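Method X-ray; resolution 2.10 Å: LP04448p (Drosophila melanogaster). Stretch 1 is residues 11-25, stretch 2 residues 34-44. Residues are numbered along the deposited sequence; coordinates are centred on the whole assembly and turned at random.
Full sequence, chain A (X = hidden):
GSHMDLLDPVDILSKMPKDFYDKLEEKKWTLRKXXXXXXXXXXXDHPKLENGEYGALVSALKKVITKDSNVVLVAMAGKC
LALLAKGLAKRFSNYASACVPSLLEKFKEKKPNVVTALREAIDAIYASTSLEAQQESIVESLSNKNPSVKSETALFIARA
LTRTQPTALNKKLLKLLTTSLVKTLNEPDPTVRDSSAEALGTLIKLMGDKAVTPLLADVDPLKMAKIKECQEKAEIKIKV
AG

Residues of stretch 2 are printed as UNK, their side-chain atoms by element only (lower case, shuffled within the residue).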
ATOM      1  N   ASP A  11     -18.311 -14.948   8.634  1.00 36.48           N
ATOM      2  CA  ASP A  11     -17.278 -15.452   9.528  1.00 36.86           C
ATOM      3  C   ASP A  11     -16.388 -16.406   8.741  1.00 36.15           C
ATOM      4  O   ASP A  11     -16.594 -17.620   8.781  1.00 38.69           O
ATOM      5  CB  ASP A  11     -17.925 -16.208  10.691  1.00 40.17           C
ATOM      6  CG  ASP A  11     -16.907 -16.760  11.674  1.00 42.18           C
ATOM      7  OD1 ASP A  11     -15.723 -16.896  11.308  1.00 43.29           O
ATOM      8  OD2 ASP A  11     -17.297 -17.071  12.816  1.00 46.67           O
ATOM      9  N   ILE A  12     -15.405 -15.872   8.022  1.00 33.83           N
ATOM     10  CA  ILE A  12     -14.521 -16.729   7.242  1.00 31.86           C
ATOM     11  C   ILE A  12     -13.481 -17.435   8.111  1.00 30.81           C
ATOM     12  O   ILE A  12     -12.925 -18.457   7.714  1.00 28.64           O
ATOM     13  CB  ILE A  12     -13.775 -15.943   6.134  1.00 32.54           C
ATOM     14  CG1 ILE A  12     -12.894 -14.862   6.760  1.00 30.99           C
ATOM     15  CG2 ILE A  12     -14.775 -15.353   5.150  1.00 33.44           C
ATOM     16  CD1 ILE A  12     -11.889 -14.279   5.789  1.00 35.17           C
ATOM     17  N   LEU A  13     -13.213 -16.893   9.292  1.00 29.92           N
ATOM     18  CA  LEU A  13     -12.236 -17.519  10.169  1.00 32.64           C
ATOM     19  C   LEU A  13     -12.664 -18.938  10.532  1.00 34.58           C
ATOM     20  O   LEU A  13     -11.834 -19.843  10.615  1.00 35.89           O
ATOM     21  CB  LEU A  13     -12.043 -16.683  11.438  1.00 31.22           C
ATOM     22  CG  LEU A  13     -11.256 -15.385  11.234  1.00 31.88           C
ATOM     23  CD1 LEU A  13     -11.286 -14.559  12.514  1.00 30.57           C
ATOM     24  CD2 LEU A  13      -9.825 -15.713  10.816  1.00 26.71           C
ATOM     25  N   SER A  14     -13.963 -19.138  10.731  1.00 35.16           N
ATOM     26  CA  SER A  14     -14.466 -20.460  11.088  1.00 37.77           C
ATOM     27  C   SER A  14     -14.626 -21.361   9.872  1.00 37.82           C
ATOM     28  O   SER A  14     -14.894 -22.551  10.012  1.00 39.39           O
ATOM     29  CB  SER A  14     -15.805 -20.341  11.818  1.00 37.93           C
ATOM     30  OG  SER A  14     -16.777 -19.714  11.002  1.00 42.40           O
ATOM     31  N   LYS A  15     -14.444 -20.798   8.679  1.00 38.02           N
ATOM     32  CA  LYS A  15     -14.591 -21.568   7.450  1.00 36.96           C
ATOM     33  C   LYS A  15     -13.286 -22.068   6.863  1.00 36.07           C
ATOM     34  O   LYS A  15     -13.286 -22.878   5.942  1.00 36.53           O
ATOM     35  CB  LYS A  15     -15.322 -20.743   6.395  1.00 38.97           C
ATOM     36  CG  LYS A  15     -16.745 -20.393   6.767  1.00 41.10           C
ATOM     37  CD  LYS A  15     -17.436 -19.693   5.617  1.00 45.45           C
ATOM     38  CE  LYS A  15     -18.879 -19.388   5.954  1.00 49.14           C
ATOM     39  NZ  LYS A  15     -19.566 -18.771   4.787  1.00 55.01           N
HETATM   40  N   MSE A  16     -12.167 -21.592   7.386  1.00 36.20           N
HETATM   41  CA  MSE A  16     -10.883 -22.030   6.868  1.00 34.86           C
HETATM   42  C   MSE A  16     -10.569 -23.468   7.217  1.00 33.62           C
HETATM   43  O   MSE A  16     -11.007 -23.981   8.241  1.00 33.14           O
HETATM   44  CB  MSE A  16      -9.783 -21.114   7.371  1.00 37.23           C
HETATM   45  CG  MSE A  16      -9.506 -19.986   6.394  1.00 38.10           C
HETATM   46 SE   MSE A  16      -8.931 -18.467   7.318  1.00 45.64          SE
HETATM   47  CE  MSE A  16      -7.208 -19.103   7.882  1.00 41.97           C
ATOM     48  N   PRO A  17      -9.804 -24.147   6.356  1.00 33.98           N
ATOM     49  CA  PRO A  17      -9.449 -25.544   6.607  1.00 33.73           C
ATOM     50  C   PRO A  17      -8.693 -25.705   7.920  1.00 35.14           C
ATOM     51  O   PRO A  17      -7.881 -24.854   8.295  1.00 32.70           O
ATOM     52  CB  PRO A  17      -8.608 -25.908   5.385  1.00 34.96           C
ATOM     53  CG  PRO A  17      -7.958 -24.612   5.028  1.00 35.74           C
ATOM     54  CD  PRO A  17      -9.093 -23.625   5.174  1.00 33.92           C
ATOM     55  N   LYS A  18      -8.960 -26.807   8.613  1.00 34.73           N
ATOM     56  CA  LYS A  18      -8.316 -27.071   9.889  1.00 35.76           C
ATOM     57  C   LYS A  18      -6.801 -27.222   9.765  1.00 34.01           C
ATOM     58  O   LYS A  18      -6.095 -27.238  10.769  1.00 34.94           O
ATOM     59  CB  LYS A  18      -8.920 -28.326  10.536  1.00 40.01           C
ATOM     60  CG  LYS A  18      -8.510 -29.641   9.888  1.00 45.89           C
ATOM     61  CD  LYS A  18      -9.231 -30.828  10.533  1.00 51.04           C
ATOM     62  CE  LYS A  18      -8.997 -30.890  12.043  1.00 52.02           C
ATOM     63  NZ  LYS A  18      -9.798 -31.972  12.703  1.00 54.11           N
ATOM     64  N   ASP A  19      -6.294 -27.332   8.541  1.00 30.79           N
ATOM     65  CA  ASP A  19      -4.851 -27.462   8.353  1.00 28.59           C
ATOM     66  C   ASP A  19      -4.266 -26.252   7.617  1.00 25.09           C
ATOM     67  O   ASP A  19      -3.140 -26.290   7.118  1.00 24.15           O
ATOM     68  CB  ASP A  19      -4.524 -28.756   7.596  1.00 30.51           C
ATOM     69  CG  ASP A  19      -5.162 -28.809   6.221  1.00 33.50           C
ATOM     70  OD1 ASP A  19      -5.956 -27.901   5.887  1.00 34.82           O
ATOM     71  OD2 ASP A  19      -4.868 -29.764   5.473  1.00 34.69           O
ATOM     72  N   PHE A  20      -5.035 -25.174   7.566  1.00 23.10           N
ATOM     73  CA  PHE A  20      -4.596 -23.958   6.899  1.00 22.99           C
ATOM     74  C   PHE A  20      -3.182 -23.547   7.315  1.00 21.64           C
ATOM     75  O   PHE A  20      -2.296 -23.399   6.471  1.00 21.03           O
ATOM     76  CB  PHE A  20      -5.560 -22.810   7.208  1.00 23.15           C
ATOM     77  CG  PHE A  20      -5.143 -21.503   6.606  1.00 25.41           C
ATOM     78  CD1 PHE A  20      -5.421 -21.217   5.270  1.00 25.53           C
ATOM     79  CD2 PHE A  20      -4.425 -20.574   7.360  1.00 26.06           C
ATOM     80  CE1 PHE A  20      -4.988 -20.025   4.690  1.00 24.97           C
ATOM     81  CE2 PHE A  20      -3.985 -19.375   6.787  1.00 27.08           C
ATOM     82  CZ  PHE A  20      -4.270 -19.102   5.446  1.00 24.80           C
ATOM     83  N   TYR A  21      -2.966 -23.371   8.617  1.00 20.33           N
ATOM     84  CA  TYR A  21      -1.660 -22.949   9.105  1.00 18.82           C
ATOM     85  C   TYR A  21      -0.563 -24.004   8.982  1.00 20.63           C
ATOM     86  O   TYR A  21       0.571 -23.677   8.625  1.00 20.75           O
ATOM     87  CB  TYR A  21      -1.781 -22.442  10.549  1.00 18.44           C
ATOM     88  CG  TYR A  21      -2.675 -21.223  10.657  1.00 18.22           C
ATOM     89  CD1 TYR A  21      -4.018 -21.345  11.017  1.00 18.54           C
ATOM     90  CD2 TYR A  21      -2.191 -19.949  10.334  1.00 20.05           C
ATOM     91  CE1 TYR A  21      -4.864 -20.230  11.052  1.00 20.45           C
ATOM     92  CE2 TYR A  21      -3.029 -18.823  10.360  1.00 19.41           C
ATOM     93  CZ  TYR A  21      -4.361 -18.974  10.720  1.00 20.98           C
ATOM     94  OH  TYR A  21      -5.196 -17.876  10.734  1.00 21.60           O
ATOM     95  N   ASP A  22      -0.883 -25.267   9.259  1.00 20.31           N
ATOM     96  CA  ASP A  22       0.127 -26.313   9.141  1.00 22.74           C
ATOM     97  C   ASP A  22       0.648 -26.417   7.708  1.00 23.85           C
ATOM     98  O   ASP A  22       1.854 -26.515   7.485  1.00 22.94           O
ATOM     99  CB  ASP A  22      -0.432 -27.672   9.587  1.00 25.94           C
ATOM    100  CG  ASP A  22      -0.645 -27.752  11.091  1.00 28.70           C
ATOM    101  OD1 ASP A  22       0.016 -26.993  11.837  1.00 27.59           O
ATOM    102  OD2 ASP A  22      -1.464 -28.583  11.531  1.00 33.19           O
ATOM    103  N   LYS A  23      -0.250 -26.387   6.728  1.00 25.29           N
ATOM    104  CA  LYS A  23       0.191 -26.483   5.339  1.00 28.09           C
ATOM    105  C   LYS A  23       1.110 -25.339   4.921  1.00 28.18           C
ATOM    106  O   LYS A  23       2.032 -25.540   4.122  1.00 25.71           O
ATOM    107  CB  LYS A  23      -1.003 -26.543   4.394  1.00 29.45           C
ATOM    108  CG  LYS A  23      -1.564 -27.942   4.170  1.00 33.15           C
ATOM    109  CD  LYS A  23      -2.614 -27.882   3.066  1.00 36.32           C
ATOM    110  CE  LYS A  23      -3.117 -29.244   2.656  1.00 37.02           C
ATOM    111  NZ  LYS A  23      -4.182 -29.084   1.621  1.00 38.56           N
ATOM    112  N   LEU A  24       0.860 -24.142   5.450  1.00 27.43           N
ATOM    113  CA  LEU A  24       1.692 -22.986   5.117  1.00 27.92           C
ATOM    114  C   LEU A  24       3.132 -23.195   5.580  1.00 29.03           C
ATOM    115  O   LEU A  24       4.042 -22.511   5.116  1.00 28.80           O
ATOM    116  CB  LEU A  24       1.125 -21.703   5.745  1.00 27.53           C
ATOM    117  CG  LEU A  24       0.015 -21.018   4.941  1.00 27.73           C
ATOM    118  CD1 LEU A  24      -0.441 -19.751   5.653  1.00 28.92           C
ATOM    119  CD2 LEU A  24       0.541 -20.681   3.549  1.00 26.83           C
ATOM    120  N   GLU A  25       3.334 -24.147   6.490  1.00 30.76           N
ATOM    121  CA  GLU A  25       4.673 -24.447   6.991  1.00 33.68           C
ATOM    122  C   GLU A  25       5.368 -25.557   6.201  1.00 33.82           C
ATOM    123  O   GLU A  25       6.528 -25.873   6.467  1.00 33.43           O
ATOM    124  CB  GLU A  25       4.621 -24.847   8.468  1.00 36.37           C
ATOM    125  CG  GLU A  25       4.299 -23.710   9.425  1.00 40.62           C
ATOM    126  CD  GLU A  25       5.305 -22.574   9.350  1.00 42.79           C
ATOM    127  OE1 GLU A  25       6.522 -22.842   9.443  1.00 44.46           O
ATOM    128  OE2 GLU A  25       4.879 -21.409   9.209  1.00 45.98           O
ATOM    129  N   UNK A  34      -2.031 -24.575  -1.613  1.00 23.26           N
ATOM    130  CA  UNK A  34      -3.363 -25.066  -1.282  1.00 25.58           C
ATOM    131  C   UNK A  34      -4.071 -24.244  -0.200  1.00 24.72           C
ATOM    132  O   UNK A  34      -5.269 -23.981  -0.310  1.00 25.18           O
ATOM    133  c   UNK A  34      -2.709 -27.412  -2.013  1.00 33.61           C
ATOM    134  c   UNK A  34      -2.801 -28.908  -1.753  1.00 37.42           C
ATOM    135  o   UNK A  34      -2.897 -29.671  -2.739  1.00 39.31           O
ATOM    136  c   UNK A  34      -3.295 -26.549  -0.890  1.00 27.29           C
ATOM    137  o   UNK A  34      -2.759 -29.322  -0.574  1.00 37.99           O
ATOM    138  N   UNK A  35      -3.343 -23.831   0.837  1.00 21.24           N
ATOM    139  CA  UNK A  35      -3.950 -23.016   1.891  1.00 21.49           C
ATOM    140  C   UNK A  35      -4.356 -21.651   1.334  1.00 21.01           C
ATOM    141  O   UNK A  35      -5.476 -21.190   1.557  1.00 22.09           O
ATOM    142  c   UNK A  35      -2.976 -22.806   3.060  1.00 22.46           C
ATOM    143  o   UNK A  35      -2.906 -23.946   3.898  1.00 25.29           O
ATOM    144  N   UNK A  36      -3.446 -21.004   0.608  1.00 22.59           N
ATOM    145  CA  UNK A  36      -3.735 -19.688   0.044  1.00 23.46           C
ATOM    146  C   UNK A  36      -4.880 -19.728  -0.977  1.00 25.36           C
ATOM    147  O   UNK A  36      -5.681 -18.789  -1.051  1.00 24.63           O
ATOM    148  c   UNK A  36      -2.467 -19.079  -0.578  1.00 22.01           C
ATOM    149  c   UNK A  36      -0.149 -18.169  -0.339  1.00 22.31           C
ATOM    150  c   UNK A  36      -1.309 -18.813   0.400  1.00 25.40           C
ATOM    151  c   UNK A  36      -1.772 -17.901   1.541  1.00 24.76           C
ATOM    152  N   UNK A  37      -4.960 -20.807  -1.757  1.00 26.56           N
ATOM    153  CA  UNK A  37      -6.032 -20.965  -2.752  1.00 27.52           C
ATOM    154  C   UNK A  37      -7.391 -20.921  -2.081  1.00 26.67           C
ATOM    155  O   UNK A  37      -8.293 -20.200  -2.506  1.00 24.97           O
ATOM    156  o   UNK A  37      -6.256 -23.821  -6.014  1.00 48.01           O
ATOM    157  c   UNK A  37      -5.195 -23.713  -5.356  1.00 45.38           C
ATOM    158  c   UNK A  37      -4.965 -22.434  -4.571  1.00 41.26           C
ATOM    159  o   UNK A  37      -4.334 -24.614  -5.301  1.00 47.81           O
ATOM    160  c   UNK A  37      -5.954 -22.315  -3.456  1.00 31.76           C
ATOM    161  N   UNK A  38      -7.538 -21.744  -1.050  1.00 25.97           N
ATOM    162  CA  UNK A  38      -8.787 -21.826  -0.314  1.00 25.31           C
ATOM    163  C   UNK A  38      -9.134 -20.480   0.304  1.00 24.17           C
ATOM    164  O   UNK A  38     -10.282 -20.045   0.249  1.00 23.97           O
ATOM    165  c   UNK A  38      -8.702 -22.903   0.791  1.00 26.23           C
ATOM    166  c   UNK A  38      -8.500 -24.274   0.153  1.00 28.33           C
ATOM    167  c   UNK A  38      -9.972 -22.907   1.617  1.00 26.75           C
ATOM    168  N   UNK A  39      -8.139 -19.819   0.887  1.00 23.46           N
ATOM    169  CA  UNK A  39      -8.363 -18.519   1.506  1.00 23.30           C
ATOM    170  C   UNK A  39      -8.774 -17.491   0.460  1.00 24.50           C
ATOM    171  O   UNK A  39      -9.744 -16.754   0.648  1.00 22.51           O
ATOM    172  c   UNK A  39      -5.785 -16.222   3.323  1.00 18.08           C
ATOM    173  c   UNK A  39      -8.220 -16.490   3.857  1.00 21.32           C
ATOM    174  c   UNK A  39      -7.099 -18.028   2.216  1.00 22.34           C
ATOM    175  c   UNK A  39      -7.156 -16.597   2.770  1.00 22.38           C
ATOM    176  N   UNK A  40      -8.040 -17.439  -0.647  1.00 26.72           N
ATOM    177  CA  UNK A  40      -8.370 -16.470  -1.681  1.00 30.76           C
ATOM    178  C   UNK A  40      -9.812 -16.628  -2.151  1.00 31.32           C
ATOM    179  O   UNK A  40     -10.488 -15.638  -2.429  1.00 30.29           O
ATOM    180  o   UNK A  40      -6.797 -15.077  -6.050  1.00 47.72           O
ATOM    181  c   UNK A  40      -6.463 -15.326  -4.871  1.00 44.17           C
ATOM    182  o   UNK A  40      -5.271 -15.508  -4.519  1.00 46.25           O
ATOM    183  c   UNK A  40      -7.554 -15.388  -3.816  1.00 39.00           C
ATOM    184  c   UNK A  40      -7.422 -16.583  -2.875  1.00 31.87           C
ATOM    185  N   UNK A  41     -10.288 -17.868  -2.228  1.00 32.41           N
ATOM    186  CA  UNK A  41     -11.662 -18.114  -2.663  1.00 34.79           C
ATOM    187  C   UNK A  41     -12.662 -17.638  -1.611  1.00 34.46           C
ATOM    188  O   UNK A  41     -13.702 -17.053  -1.943  1.00 34.13           O
ATOM    189  c   UNK A  41     -14.926 -21.647  -4.204  1.00 50.53           C
ATOM    190  c   UNK A  41     -13.290 -19.895  -3.472  1.00 44.91           C
ATOM    191  n   UNK A  41     -15.201 -23.111  -4.307  1.00 53.98           N
ATOM    192  c   UNK A  41     -13.523 -21.382  -3.677  1.00 47.94           C
ATOM    193  c   UNK A  41     -11.887 -19.598  -2.951  1.00 37.81           C
ATOM    194  N   UNK A  42     -12.358 -17.899  -0.341  1.00 31.73           N
ATOM    195  CA  UNK A  42     -13.229 -17.458   0.742  1.00 30.13           C
ATOM    196  C   UNK A  42     -13.350 -15.937   0.712  1.00 30.19           C
ATOM    197  O   UNK A  42     -14.443 -15.393   0.857  1.00 30.35           O
ATOM    198  c   UNK A  42     -12.667 -17.883   2.102  1.00 29.65           C
ATOM    199  c   UNK A  42     -12.056 -19.613   3.803  1.00 30.26           C
ATOM    200  c   UNK A  42     -12.775 -19.361   2.480  1.00 32.04           C
ATOM    201  c   UNK A  42     -14.250 -19.748   2.571  1.00 31.22           C
ATOM    202  N   UNK A  43     -12.222 -15.257   0.522  1.00 29.21           N
ATOM    203  CA  UNK A  43     -12.203 -13.799   0.491  1.00 30.44           C
ATOM    204  C   UNK A  43     -12.951 -13.221  -0.710  1.00 32.27           C
ATOM    205  O   UNK A  43     -13.577 -12.165  -0.607  1.00 32.88           O
ATOM    206  c   UNK A  43     -10.755 -13.290   0.509  1.00 26.81           C
ATOM    207  c   UNK A  43      -9.971 -13.573   1.799  1.00 28.63           C
ATOM    208  c   UNK A  43     -10.587 -12.796   2.958  1.00 25.88           C
ATOM    209  c   UNK A  43      -8.507 -13.184   1.620  1.00 24.25           C
ATOM    210  N   UNK A  44     -12.893 -13.902  -1.850  1.00 33.36           N
ATOM    211  CA  UNK A  44     -13.598 -13.407  -3.025  1.00 36.05           C
ATOM    212  C   UNK A  44     -15.091 -13.717  -2.916  1.00 36.87           C
ATOM    213  O   UNK A  44     -15.915 -12.949  -3.397  1.00 39.25           O
ATOM    214  o   UNK A  44     -13.235 -15.424  -4.342  1.00 40.25           O
ATOM    215  c   UNK A  44     -13.042 -14.006  -4.338  1.00 35.00           C
ATOM    216  c   UNK A  44     -11.561 -13.708  -4.473  1.00 33.20           C
TER
HETATM  217  O   HOH W   1      -5.154 -25.686   3.868  1.00 40.17           O

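Position 34 carries three side-chain carbons, the third bearing two oxygens, one of which lies 2.6 Å from Lys23 NZ. A carboxylate on a three-carbon chain is glutamate, and Glu34 forms a salt bridge with the lysine. At position 35 the side chain is a single carbon followed by one oxygen, the mark of serine. Ser35 points toward stretch 1, and its OG donates a hydrogen bond to Phe20 O at 2.7 Å; the backbones are close here, with the CA atoms of Phe20 and Ser35 5.1 Å apart.

Position 36 has four carbons forked at the second, which carries two terminal methyls. The fork atom sits 4.1 Å from Leu24 CD2, and the residue is Leu36. Position 37 repeats the pattern of three carbons with two terminal oxygens but lies out of reach of stretch 1; it is Glu37.

Three carbons branching directly at CB identify position 38 as valine. One methyl of Val38, CG1, packs 3.7 Å from Pro17 CD. Position 39 again shows four carbons forked at the second. Its CB approaches Phe20 CE1 at 3.8 Å, and one terminal methyl lies 4.0 Å from Met16 SE, the selenium of a selenomethionine. This is Leu39.

Positions 40 and 41 touch nothing on stretch 1. The first has three carbons ending in two oxygens, Glu40; the second has four carbons in a row ending in nitrogen, Lys41, extended with every chi angle in t.

Position 42, with four carbons forked at the second, points toward stretch 1, and one terminal methyl comes within 3.7 Å of Met16 CG. It is Leu42, whose CB also lies 4.5 Å from Ile12 CG2. The same forked four-carbon pattern at position 43 places a methyl 3.5 Å from Ile12 CD1, giving Leu43. At position 44 one carbon carries an oxygen and a carbon, as in threonine; Thr44 OG1 turns back to donate to Lys41 O at 2.9 Å.

The contact combines an apolar strip with a polar end. Ile12, Met16, Pro17, Phe20 and Leu24 supply apolar surface to the valine and leucines of the helix, while the polar bonds gather around Glu34 and Ser35. There a water donates to both Asp19 OD1 (3.1 Å) and Ser35 OG (2.8 Å), so the serine hydroxyl links directly to one backbone carbonyl and through water to a carboxylate. Together the two stretches bury 643 Å².

Stretch 2, residues 34-44: ESLEVLEKLLT
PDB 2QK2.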